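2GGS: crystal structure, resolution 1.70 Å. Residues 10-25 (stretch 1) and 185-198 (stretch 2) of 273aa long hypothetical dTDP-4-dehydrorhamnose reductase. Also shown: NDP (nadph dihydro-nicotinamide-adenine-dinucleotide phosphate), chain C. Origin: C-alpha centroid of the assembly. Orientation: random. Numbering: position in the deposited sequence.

Stretch 1 10-25: GQLGIELSRLLSERHE
Stretch 2 185-198: SARKLASAILELLE

Two helices, 11-20 and 186-198, pack with their N-to-C directions 52° apart (signed crossing angle -52°) and axes 8.3 Å apart at closest approach. Both keep ordinary helical phi/psi, near -60/-45, and no hydrogen bond crosses between them; the two stretches bury 639 Å², both sides summed, largely through apolar side chains and knob-into-hole packing. In the register, Leu12 CA lies 4.8 Å from Ala186 CA, Leu16 CA 5.0 Å from Ala190 CA, and Leu20 CA 6.9 Å from Leu194 CA, so the backbones are tight at the start and part toward the C-terminal ends.

Ser185 (phi/psi -68/147, chi1 p) caps its helix, OG accepting from Lys188 N at 3.1 Å. Ala186 points toward stretch 1, its CB 3.4 Å from Gln11 O and 3.7 Å from Glu15 CG; the methyl rests against the backbone of Gln11 and the side chain of Glu15. Arg187 (chi1 p, chi2 and chi3 t) lays its CB 3.7 Å from Glu15 OE1 and 3.8 Å from Arg18 NH2, at the guanidinium edge, while its end leads away. Those two partners are already joined: Glu15 (m, m) takes Arg18 NE at 2.9 Å and NH2 at 2.8 Å on OE1, a salt bridge between residues three apart, about one turn, along the helix. Lys188 points away.

Leu189 (t, p) brings CG to 3.8 Å from Leu12 CD1. Leu12 (t, p) is a knob among Ala186, Leu189, Ala190 and Ile193. Ala190 is the reciprocal knob, seated among Leu12, Glu15, Leu16 and Leu19, its CB 3.6 Å from Leu19 CD1 and 3.7 Å from Leu16 N. Small residues at 186 and 190, one turn apart, accompany the closest backbone approaches.

Ser191 N lies 3.4 Å from Leu19 CD1, the leucine (m, t) reaching the backbone. Ala192 makes no contact. Ile193 (m, t) meets Leu12 CD2 through CD1 and Leu16 CD2 through CG2, both at 3.9 Å; Leu16 is also m, t. Leu194, with chi1 between wells at -141° and chi2 t, fills the widening gap: CD1 is 4.0 Å from Leu19 CB, CG 3.7 Å from Leu20 CD2, and CD2 3.7 Å from His24 CE1, oblique to that ring. Leu197 (m, t) closes the contact, CD1 4.0 Å from Leu20 CD2.

The N-terminus of helix 11-20 also serves NADPH: Gln11 N donates to NDP O2A and Leu12 N to NDP O1N, each at 3.0 Å. At the N-cap, Gly10 (-95/-172) lacks a CB, which ideally placed would sit 2.1 Å from NDP O5B. Leu12 thus binds cofactor by backbone and helix by side chain.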

ATOM      1  N   GLY A  10      -0.702  10.377  -0.749  1.00 14.82           N
ATOM      2  CA  GLY A  10      -1.303   9.242  -1.478  1.00 15.31           C
ATOM      3  C   GLY A  10      -2.525   8.727  -0.708  1.00 14.58           C
ATOM      4  O   GLY A  10      -2.930   9.295   0.311  1.00 14.93           O
ATOM      5  N   GLN A  11      -3.071   7.602  -1.161  1.00 14.32           N
ATOM      6  CA  GLN A  11      -4.324   7.117  -0.576  1.00 13.85           C
ATOM      7  C   GLN A  11      -4.186   6.790   0.905  1.00 13.08           C
ATOM      8  O   GLN A  11      -4.933   7.309   1.749  1.00 13.91           O
ATOM      9  CB  GLN A  11      -4.795   5.867  -1.298  1.00 13.68           C
ATOM     10  CG  GLN A  11      -4.991   5.960  -2.799  1.00 15.01           C
ATOM     11  CD  GLN A  11      -5.632   4.711  -3.328  1.00 13.92           C
ATOM     12  OE1 GLN A  11      -4.966   3.645  -3.479  1.00 19.30           O
ATOM     13  NE2 GLN A  11      -6.881   4.821  -3.698  1.00 13.00           N
ATOM     14  N   LEU A  12      -3.191   5.954   1.224  1.00 12.39           N
ATOM     15  CA  LEU A  12      -2.922   5.570   2.600  1.00 13.15           C
ATOM     16  C   LEU A  12      -2.442   6.790   3.390  1.00 12.93           C
ATOM     17  O   LEU A  12      -2.945   7.051   4.460  1.00 12.89           O
ATOM     18  CB  LEU A  12      -1.892   4.433   2.661  1.00 12.59           C
ATOM     19  CG  LEU A  12      -1.501   4.090   4.099  1.00 13.24           C
ATOM     20  CD1 LEU A  12      -2.752   3.605   4.895  1.00 15.42           C
ATOM     21  CD2 LEU A  12      -0.480   2.951   4.009  1.00 16.19           C
ATOM     22  N   GLY A  13      -1.522   7.587   2.819  1.00 13.22           N
ATOM     23  CA  GLY A  13      -0.985   8.721   3.540  1.00 14.18           C
ATOM     24  C   GLY A  13      -2.020   9.744   3.967  1.00 13.95           C
ATOM     25  O   GLY A  13      -1.941  10.252   5.051  1.00 14.74           O
ATOM     26  N   ILE A  14      -2.976  10.068   3.092  1.00 13.83           N
ATOM     27  CA  ILE A  14      -4.072  11.003   3.443  1.00 13.76           C
ATOM     28  C   ILE A  14      -4.786  10.531   4.707  1.00 14.41           C
ATOM     29  O   ILE A  14      -5.010  11.310   5.628  1.00 14.48           O
ATOM     30  CB  ILE A  14      -5.035  11.199   2.297  1.00 14.00           C
ATOM     31  CG1 ILE A  14      -4.301  11.988   1.200  1.00 14.36           C
ATOM     32  CG2 ILE A  14      -6.306  12.008   2.748  1.00 14.30           C
ATOM     33  CD1 ILE A  14      -4.986  12.006  -0.124  1.00 18.50           C
ATOM     34  N   GLU A  15      -5.126   9.240   4.699  1.00 14.59           N
ATOM     35  CA  GLU A  15      -5.859   8.652   5.797  1.00 15.29           C
ATOM     36  C   GLU A  15      -5.011   8.554   7.073  1.00 15.25           C
ATOM     37  O   GLU A  15      -5.507   8.860   8.168  1.00 16.35           O
ATOM     38  CB  GLU A  15      -6.466   7.312   5.373  1.00 15.01           C
ATOM     39  CG  GLU A  15      -7.497   7.470   4.224  1.00 15.21           C
ATOM     40  CD  GLU A  15      -8.640   8.392   4.572  1.00 18.84           C
ATOM     41  OE1 GLU A  15      -9.116   8.355   5.735  1.00 19.35           O
ATOM     42  OE2 GLU A  15      -9.096   9.160   3.683  1.00 20.92           O
ATOM     43  N   LEU A  16      -3.748   8.145   6.949  1.00 14.98           N
ATOM     44  CA  LEU A  16      -2.825   8.189   8.085  1.00 14.56           C
ATOM     45  C   LEU A  16      -2.732   9.578   8.701  1.00 16.57           C
ATOM     46  O   LEU A  16      -2.770   9.736   9.904  1.00 17.49           O
ATOM     47  CB  LEU A  16      -1.414   7.754   7.663  1.00 14.49           C
ATOM     48  CG  LEU A  16      -1.178   6.275   7.367  1.00 16.57           C
ATOM     49  CD1 LEU A  16       0.181   5.956   6.717  1.00 17.01           C
ATOM     50  CD2 LEU A  16      -1.338   5.484   8.684  1.00 17.03           C
ATOM     51  N   SER A  17      -2.561  10.597   7.856  1.00 17.30           N
ATOM     52  CA  SER A  17      -2.494  11.960   8.348  1.00 19.01           C
ATOM     53  C   SER A  17      -3.733  12.332   9.187  1.00 18.74           C
ATOM     54  O   SER A  17      -3.614  12.912  10.258  1.00 20.06           O
ATOM     55  CB  SER A  17      -2.327  12.904   7.160  1.00 18.71           C
ATOM     56  OG  SER A  17      -1.022  12.698   6.642  1.00 19.31           O
ATOM     57  N   ARG A  18      -4.908  11.969   8.677  1.00 18.32           N
ATOM     58  CA  ARG A  18      -6.192  12.324   9.272  1.00 19.07           C
ATOM     59  C   ARG A  18      -6.246  11.736  10.673  1.00 20.16           C
ATOM     60  O   ARG A  18      -6.588  12.430  11.650  1.00 21.76           O
ATOM     61  CB  ARG A  18      -7.329  11.779   8.402  1.00 18.49           C
ATOM     62  CG  ARG A  18      -8.729  12.172   8.907  1.00 19.96           C
ATOM     63  CD  ARG A  18      -9.834  11.718   7.945  1.00 20.65           C
ATOM     64  NE  ARG A  18      -9.874  10.272   7.720  1.00 22.92           N
ATOM     65  CZ  ARG A  18     -10.326   9.361   8.589  1.00 26.93           C
ATOM     66  NH1 ARG A  18     -10.836   9.721   9.769  1.00 23.95           N
ATOM     67  NH2 ARG A  18     -10.287   8.074   8.260  1.00 26.30           N
ATOM     68  N   LEU A  19      -5.852  10.479  10.771  1.00 20.33           N
ATOM     69  CA  LEU A  19      -6.037   9.728  12.019  1.00 21.17           C
ATOM     70  C   LEU A  19      -4.952  10.006  13.026  1.00 23.36           C
ATOM     71  O   LEU A  19      -5.218  10.132  14.251  1.00 23.65           O
ATOM     72  CB  LEU A  19      -6.098   8.230  11.747  1.00 21.02           C
ATOM     73  CG  LEU A  19      -7.298   7.704  10.963  1.00 22.93           C
ATOM     74  CD1 LEU A  19      -7.067   6.227  10.727  1.00 22.44           C
ATOM     75  CD2 LEU A  19      -8.578   7.951  11.740  1.00 25.28           C
ATOM     76  N   LEU A  20      -3.711  10.054  12.539  1.00 24.38           N
ATOM     77  CA  LEU A  20      -2.581  10.313  13.434  1.00 26.16           C
ATOM     78  C   LEU A  20      -2.595  11.713  14.033  1.00 26.95           C
ATOM     79  O   LEU A  20      -2.084  11.917  15.131  1.00 27.87           O
ATOM     80  CB  LEU A  20      -1.233  10.077  12.740  1.00 26.37           C
ATOM     81  CG  LEU A  20      -0.768   8.642  12.671  1.00 27.01           C
ATOM     82  CD1 LEU A  20       0.572   8.600  11.972  1.00 30.15           C
ATOM     83  CD2 LEU A  20      -0.634   8.068  14.064  1.00 32.85           C
ATOM     84  N   SER A  21      -3.161  12.673  13.319  1.00 28.23           N
ATOM     85  CA  SER A  21      -3.163  14.059  13.762  1.00 30.81           C
ATOM     86  C   SER A  21      -3.966  14.231  15.043  1.00 32.05           C
ATOM     87  O   SER A  21      -3.867  15.259  15.691  1.00 32.97           O
ATOM     88  CB  SER A  21      -3.757  14.968  12.693  1.00 30.60           C
ATOM     89  OG  SER A  21      -2.868  15.093  11.608  1.00 34.67           O
ATOM     90  N   GLU A  22      -4.781  13.233  15.382  1.00 33.53           N
ATOM     91  CA  GLU A  22      -5.543  13.294  16.630  1.00 35.04           C
ATOM     92  C   GLU A  22      -4.653  13.280  17.885  1.00 36.15           C
ATOM     93  O   GLU A  22      -4.987  13.974  18.871  1.00 36.43           O
ATOM     94  CB  GLU A  22      -6.618  12.194  16.693  1.00 35.08           C
ATOM     95  CG  GLU A  22      -7.722  12.270  15.615  1.00 35.28           C
ATOM     96  CD  GLU A  22      -8.766  13.368  15.878  1.00 36.77           C
ATOM     97  OE1 GLU A  22      -8.957  13.769  17.047  1.00 37.08           O
ATOM     98  OE2 GLU A  22      -9.411  13.819  14.915  1.00 37.47           O
ATOM     99  N   ARG A  23      -3.516  12.558  17.844  1.00 36.65           N
ATOM    100  CA  ARG A  23      -2.778  12.199  19.079  1.00 37.97           C
ATOM    101  C   ARG A  23      -1.300  12.583  19.493  1.00 37.85           C
ATOM    102  O   ARG A  23      -0.965  12.295  20.623  1.00 38.82           O
ATOM    103  CB  ARG A  23      -3.111  10.761  19.509  1.00 38.48           C
ATOM    104  CG  ARG A  23      -4.572  10.594  19.916  1.00 40.16           C
ATOM    105  CD  ARG A  23      -4.889  11.231  21.282  1.00 45.52           C
ATOM    106  NE  ARG A  23      -4.616  10.328  22.403  1.00 46.95           N
ATOM    107  CZ  ARG A  23      -5.245   9.174  22.607  1.00 48.83           C
ATOM    108  NH1 ARG A  23      -6.184   8.767  21.759  1.00 50.85           N
ATOM    109  NH2 ARG A  23      -4.925   8.412  23.649  1.00 48.74           N
ATOM    110  N   HIS A  24      -0.358  13.111  18.710  1.00 38.43           N
ATOM    111  CA  HIS A  24       0.256  12.681  17.444  1.00 36.73           C
ATOM    112  C   HIS A  24       0.690  13.871  16.570  1.00 34.53           C
ATOM    113  O   HIS A  24      -0.090  14.469  15.846  1.00 33.90           O
ATOM    114  CB  HIS A  24      -0.400  11.493  16.715  1.00 38.72           C
ATOM    115  CG  HIS A  24      -0.097  10.157  17.339  1.00 40.64           C
ATOM    116  ND1 HIS A  24      -1.046   9.164  17.470  1.00 42.82           N
ATOM    117  CD2 HIS A  24       1.037   9.663  17.894  1.00 42.40           C
ATOM    118  CE1 HIS A  24      -0.506   8.114  18.067  1.00 44.18           C
ATOM    119  NE2 HIS A  24       0.756   8.394  18.340  1.00 44.15           N
ATOM    120  N   GLU A  25       1.960  14.233  16.710  1.00 32.46           N
ATOM    121  CA  GLU A  25       2.586  15.293  15.917  1.00 29.34           C
ATOM    122  C   GLU A  25       3.051  14.725  14.561  1.00 28.82           C
ATOM    123  O   GLU A  25       3.847  13.802  14.539  1.00 28.07           O
ATOM    124  CB  GLU A  25       3.791  15.842  16.683  1.00 30.46           C
ATOM    125  CG  GLU A  25       4.597  16.871  15.947  1.00 28.61           C
ATOM    126  CD  GLU A  25       5.887  17.304  16.680  1.00 30.77           C
ATOM    127  OE1 GLU A  25       6.198  16.833  17.810  1.00 33.14           O
ATOM    128  OE2 GLU A  25       6.604  18.137  16.105  1.00 31.48           O
ATOM    129  N   SER A 185      -9.644  -0.830   2.398  1.00 13.66           N
ATOM    130  CA  SER A 185      -9.750   0.628   2.203  1.00 13.09           C
ATOM    131  C   SER A 185      -8.571   1.319   2.834  1.00 12.71           C
ATOM    132  O   SER A 185      -8.021   0.866   3.850  1.00 12.44           O
ATOM    133  CB  SER A 185     -11.024   1.223   2.778  1.00 14.01           C
ATOM    134  OG  SER A 185     -11.077   1.013   4.178  1.00 14.15           O
ATOM    135  N   ALA A 186      -8.149   2.434   2.228  1.00 12.65           N
ATOM    136  CA  ALA A 186      -7.103   3.192   2.891  1.00 13.14           C
ATOM    137  C   ALA A 186      -7.415   3.531   4.335  1.00 13.02           C
ATOM    138  O   ALA A 186      -6.511   3.492   5.165  1.00 13.80           O
ATOM    139  CB  ALA A 186      -6.775   4.482   2.081  1.00 13.45           C
ATOM    140  N   ARG A 187      -8.672   3.903   4.649  1.00 13.76           N
ATOM    141  CA  ARG A 187      -9.030   4.292   6.013  1.00 14.07           C
ATOM    142  C   ARG A 187      -8.928   3.125   7.016  1.00 14.58           C
ATOM    143  O   ARG A 187      -8.491   3.332   8.144  1.00 14.65           O
ATOM    144  CB  ARG A 187     -10.405   4.956   6.070  1.00 14.44           C
ATOM    145  CG  ARG A 187     -11.560   4.013   5.716  1.00 12.20           C
ATOM    146  CD  ARG A 187     -12.848   4.822   5.865  1.00 16.01           C
ATOM    147  NE  ARG A 187     -14.006   3.950   5.755  1.00 17.98           N
ATOM    148  CZ  ARG A 187     -15.226   4.274   6.189  1.00 23.60           C
ATOM    149  NH1 ARG A 187     -15.462   5.457   6.751  1.00 22.86           N
ATOM    150  NH2 ARG A 187     -16.221   3.407   6.048  1.00 24.82           N
ATOM    151  N   LYS A 188      -9.335   1.927   6.601  1.00 14.30           N
ATOM    152  CA  LYS A 188      -9.218   0.776   7.512  1.00 14.65           C
ATOM    153  C   LYS A 188      -7.779   0.387   7.762  1.00 14.56           C
ATOM    154  O   LYS A 188      -7.392   0.103   8.914  1.00 15.35           O
ATOM    155  CB  LYS A 188     -10.022  -0.426   6.999  1.00 14.79           C
ATOM    156  CG  LYS A 188     -11.523  -0.175   7.047  1.00 17.56           C
ATOM    157  CD  LYS A 188     -12.059  -0.123   8.494  1.00 20.30           C
ATOM    158  CE  LYS A 188     -13.582  -0.007   8.471  1.00 26.23           C
ATOM    159  NZ  LYS A 188     -14.148   0.787   9.614  1.00 28.77           N
ATOM    160  N   LEU A 189      -6.987   0.377   6.685  1.00 13.17           N
ATOM    161  CA  LEU A 189      -5.530   0.147   6.784  1.00 13.23           C
ATOM    162  C   LEU A 189      -4.888   1.196   7.704  1.00 12.67           C
ATOM    163  O   LEU A 189      -4.087   0.855   8.550  1.00 11.96           O
ATOM    164  CB  LEU A 189      -4.876   0.154   5.393  1.00 12.22           C
ATOM    165  CG  LEU A 189      -3.370  -0.140   5.493  1.00 11.63           C
ATOM    166  CD1 LEU A 189      -3.030  -1.406   6.347  1.00 12.92           C
ATOM    167  CD2 LEU A 189      -2.781  -0.245   4.097  1.00 15.17           C
ATOM    168  N   ALA A 190      -5.247   2.474   7.555  1.00 12.45           N
ATOM    169  CA  ALA A 190      -4.663   3.538   8.404  1.00 13.44           C
ATOM    170  C   ALA A 190      -4.979   3.312   9.879  1.00 14.75           C
ATOM    171  O   ALA A 190      -4.093   3.436  10.727  1.00 14.99           O
ATOM    172  CB  ALA A 190      -5.154   4.855   7.973  1.00 15.71           C
ATOM    173  N   SER A 191      -6.234   2.945  10.143  1.00 15.48           N
ATOM    174  CA  SER A 191      -6.679   2.655  11.510  1.00 17.13           C
ATOM    175  C   SER A 191      -5.864   1.490  12.113  1.00 16.02           C
ATOM    176  O   SER A 191      -5.447   1.568  13.291  1.00 16.63           O
ATOM    177  CB  SER A 191      -8.175   2.372  11.531  1.00 17.81           C
ATOM    178  OG  SER A 191      -8.574   2.045  12.857  1.00 25.91           O
ATOM    179  N   ALA A 192      -5.609   0.448  11.320  1.00 14.86           N
ATOM    180  CA  ALA A 192      -4.779  -0.670  11.781  1.00 15.22           C
ATOM    181  C   ALA A 192      -3.374  -0.233  12.086  1.00 15.65           C
ATOM    182  O   ALA A 192      -2.803  -0.591  13.116  1.00 16.08           O
ATOM    183  CB  ALA A 192      -4.789  -1.795  10.779  1.00 16.18           C
ATOM    184  N   ILE A 193      -2.798   0.586  11.186  1.00 14.59           N
ATOM    185  CA  ILE A 193      -1.431   1.025  11.365  1.00 16.63           C
ATOM    186  C   ILE A 193      -1.287   1.863  12.643  1.00 16.77           C
ATOM    187  O   ILE A 193      -0.343   1.639  13.423  1.00 18.87           O
ATOM    188  CB  ILE A 193      -0.910   1.759  10.089  1.00 14.76           C
ATOM    189  CG1 ILE A 193      -0.742   0.732   8.954  1.00 16.02           C
ATOM    190  CG2 ILE A 193       0.447   2.497  10.384  1.00 17.70           C
ATOM    191  CD1 ILE A 193      -0.546   1.337   7.521  1.00 17.85           C
ATOM    192  N   LEU A 194      -2.252   2.756  12.901  1.00 17.61           N
ATOM    193  CA  LEU A 194      -2.284   3.504  14.155  1.00 19.74           C
ATOM    194  C   LEU A 194      -2.220   2.567  15.375  1.00 20.03           C
ATOM    195  O   LEU A 194      -1.457   2.819  16.313  1.00 20.28           O
ATOM    196  CB  LEU A 194      -3.538   4.347  14.262  1.00 21.20           C
ATOM    197  CG  LEU A 194      -3.384   5.750  14.874  1.00 24.57           C
ATOM    198  CD1 LEU A 194      -4.705   6.461  15.058  1.00 25.70           C
ATOM    199  CD2 LEU A 194      -2.601   5.746  16.162  1.00 29.91           C
ATOM    200  N   GLU A 195      -3.021   1.515  15.370  1.00 21.00           N
ATOM    201  CA  GLU A 195      -2.990   0.551  16.504  1.00 22.75           C
ATOM    202  C   GLU A 195      -1.627  -0.108  16.643  1.00 22.55           C
ATOM    203  O   GLU A 195      -1.098  -0.313  17.755  1.00 23.95           O
ATOM    204  CB  GLU A 195      -4.026  -0.549  16.302  1.00 23.23           C
ATOM    205  CG  GLU A 195      -5.308  -0.361  17.041  1.00 28.13           C
ATOM    206  CD  GLU A 195      -6.139  -1.614  17.025  1.00 30.72           C
ATOM    207  OE1 GLU A 195      -5.896  -2.500  17.884  1.00 32.28           O
ATOM    208  OE2 GLU A 195      -7.019  -1.709  16.144  1.00 32.26           O
ATOM    209  N   LEU A 196      -1.058  -0.481  15.509  1.00 21.93           N
ATOM    210  CA  LEU A 196       0.233  -1.150  15.478  1.00 23.06           C
ATOM    211  C   LEU A 196       1.336  -0.280  16.064  1.00 24.73           C
ATOM    212  O   LEU A 196       2.212  -0.771  16.772  1.00 25.20           O
ATOM    213  CB  LEU A 196       0.587  -1.571  14.047  1.00 21.79           C
ATOM    214  CG  LEU A 196      -0.110  -2.849  13.590  1.00 22.90           C
ATOM    215  CD1 LEU A 196       0.112  -3.126  12.088  1.00 21.53           C
ATOM    216  CD2 LEU A 196       0.335  -4.026  14.445  1.00 21.80           C
ATOM    217  N   LEU A 197       1.288   1.013  15.733  1.00 26.15           N
ATOM    218  CA  LEU A 197       2.265   2.001  16.199  1.00 28.68           C
ATOM    219  C   LEU A 197       2.413   2.017  17.694  1.00 29.91           C
ATOM    220  O   LEU A 197       3.540   1.927  18.203  1.00 29.48           O
ATOM    221  CB  LEU A 197       1.854   3.408  15.759  1.00 28.68           C
ATOM    222  CG  LEU A 197       2.046   3.702  14.279  1.00 29.79           C
ATOM    223  CD1 LEU A 197       2.135   5.201  14.065  1.00 29.44           C
ATOM    224  CD2 LEU A 197       3.295   3.018  13.765  1.00 27.85           C
ATOM    225  N   GLU A 198       1.274   2.188  18.373  1.00 30.99           N
ATOM    226  CA  GLU A 198       1.220   2.223  19.823  1.00 33.38           C
ATOM    227  C   GLU A 198       1.946   1.011  20.365  1.00 32.84           C
ATOM    228  O   GLU A 198       2.659   1.127  21.348  1.00 33.78           O
ATOM    229  CB  GLU A 198      -0.240   2.291  20.385  1.00 33.47           C
ATOM    230  CG  GLU A 198      -1.407   2.191  19.368  1.00 35.72           C
ATOM    231  CD  GLU A 198      -2.632   1.331  19.843  1.00 35.76           C
ATOM    232  OE1 GLU A 198      -3.757   1.905  19.992  1.00 37.81           O
ATOM    233  OE2 GLU A 198      -2.488   0.083  20.024  1.00 35.55           O
TER
HETATM  234  PA  NDP C 900      -0.407   6.159  -3.930  1.00 16.18           P
HETATM  235  O1A NDP C 900      -0.077   5.892  -5.340  1.00 18.45           O
HETATM  236  O2A NDP C 900      -1.758   6.733  -3.725  1.00 14.52           O
HETATM  237  O5B NDP C 900       0.645   7.122  -3.250  1.00 16.20           O
HETATM  238  C5B NDP C 900       2.015   7.063  -3.605  1.00 14.63           C
HETATM  239  C4B NDP C 900       2.699   8.081  -2.730  1.00 16.80           C
HETATM  240  O4B NDP C 900       4.106   7.952  -2.948  1.00 15.43           O
HETATM  241  C3B NDP C 900       2.267   9.511  -3.013  1.00 15.07           C
HETATM  242  O3B NDP C 900       2.137  10.186  -1.791  1.00 17.01           O
HETATM  243  C2B NDP C 900       3.476  10.046  -3.791  1.00 16.25           C
HETATM  244  O2B NDP C 900       3.577  11.419  -3.563  1.00 15.10           O
HETATM  245  C1B NDP C 900       4.593   9.277  -3.100  1.00 16.41           C
HETATM  246  N9A NDP C 900       5.808   9.254  -3.921  1.00 15.99           N
HETATM  247  C8A NDP C 900       6.001   8.582  -5.090  1.00 15.65           C
HETATM  248  N7A NDP C 900       7.260   8.853  -5.537  1.00 16.59           N
HETATM  249  C5A NDP C 900       7.837   9.687  -4.654  1.00 15.10           C
HETATM  250  C6A NDP C 900       9.097  10.296  -4.612  1.00 17.77           C
HETATM  251  N6A NDP C 900       9.961  10.160  -5.657  1.00 16.86           N
HETATM  252  N1A NDP C 900       9.348  11.129  -3.556  1.00 15.73           N
HETATM  253  C2A NDP C 900       8.439  11.376  -2.534  1.00 17.19           C
HETATM  254  N3A NDP C 900       7.200  10.785  -2.593  1.00 14.13           N
HETATM  255  C4A NDP C 900       6.923   9.970  -3.637  1.00 15.89           C
HETATM  256  O3  NDP C 900      -0.138   4.731  -3.210  1.00 14.66           O
HETATM  257  PN  NDP C 900      -1.015   4.055  -2.025  1.00 14.39           P
HETATM  258  O1N NDP C 900      -1.382   4.970  -0.967  1.00 13.68           O
HETATM  259  O2N NDP C 900      -2.041   3.300  -2.781  1.00 13.49           O
HETATM  260  O5D NDP C 900       0.047   2.974  -1.514  1.00 14.43           O
HETATM  261  C5D NDP C 900       0.678   3.129  -0.247  1.00 14.92           C
HETATM  262  C4D NDP C 900       1.702   2.030   0.005  1.00 15.81           C
HETATM  263  O4D NDP C 900       1.034   0.790  -0.025  1.00 16.04           O
HETATM  264  C3D NDP C 900       2.814   1.945  -1.037  1.00 16.27           C
HETATM  265  O3D NDP C 900       3.932   1.502  -0.315  1.00 16.77           O
HETATM  266  C2D NDP C 900       2.347   0.864  -1.982  1.00 15.08           C
HETATM  267  O2D NDP C 900       3.450   0.279  -2.652  1.00 16.63           O
HETATM  268  C1D NDP C 900       1.668  -0.084  -0.963  1.00 16.94           C
HETATM  269  N1N NDP C 900       0.677  -0.937  -1.629  1.00 21.41           N
HETATM  270  C2N NDP C 900      -0.233  -0.334  -2.455  1.00 30.72           C
HETATM  271  C3N NDP C 900      -1.318  -1.028  -2.971  1.00 33.95           C
HETATM  272  C7N NDP C 900      -2.278  -0.311  -3.864  1.00 33.79           C
HETATM  273  O7N NDP C 900      -3.237  -1.062  -4.572  1.00 38.93           O
HETATM  274  N7N NDP C 900      -2.206   1.013  -3.988  1.00 39.81           N
HETATM  275  C4N NDP C 900      -1.522  -2.496  -2.644  1.00 33.29           C
HETATM  276  C5N NDP C 900      -0.452  -3.085  -1.756  1.00 25.34           C
HETATM  277  C6N NDP C 900       0.584  -2.271  -1.284  1.00 27.87           C
HETATM  278  P2B NDP C 900       3.104  12.536  -4.694  1.00 16.67           P
HETATM  279  O1X NDP C 900       2.969  13.755  -3.874  1.00 15.90           O
HETATM  280  O2X NDP C 900       1.832  12.080  -5.325  1.00 16.79           O
HETATM  281  O3X NDP C 900       4.187  12.664  -5.797  1.00 20.95           O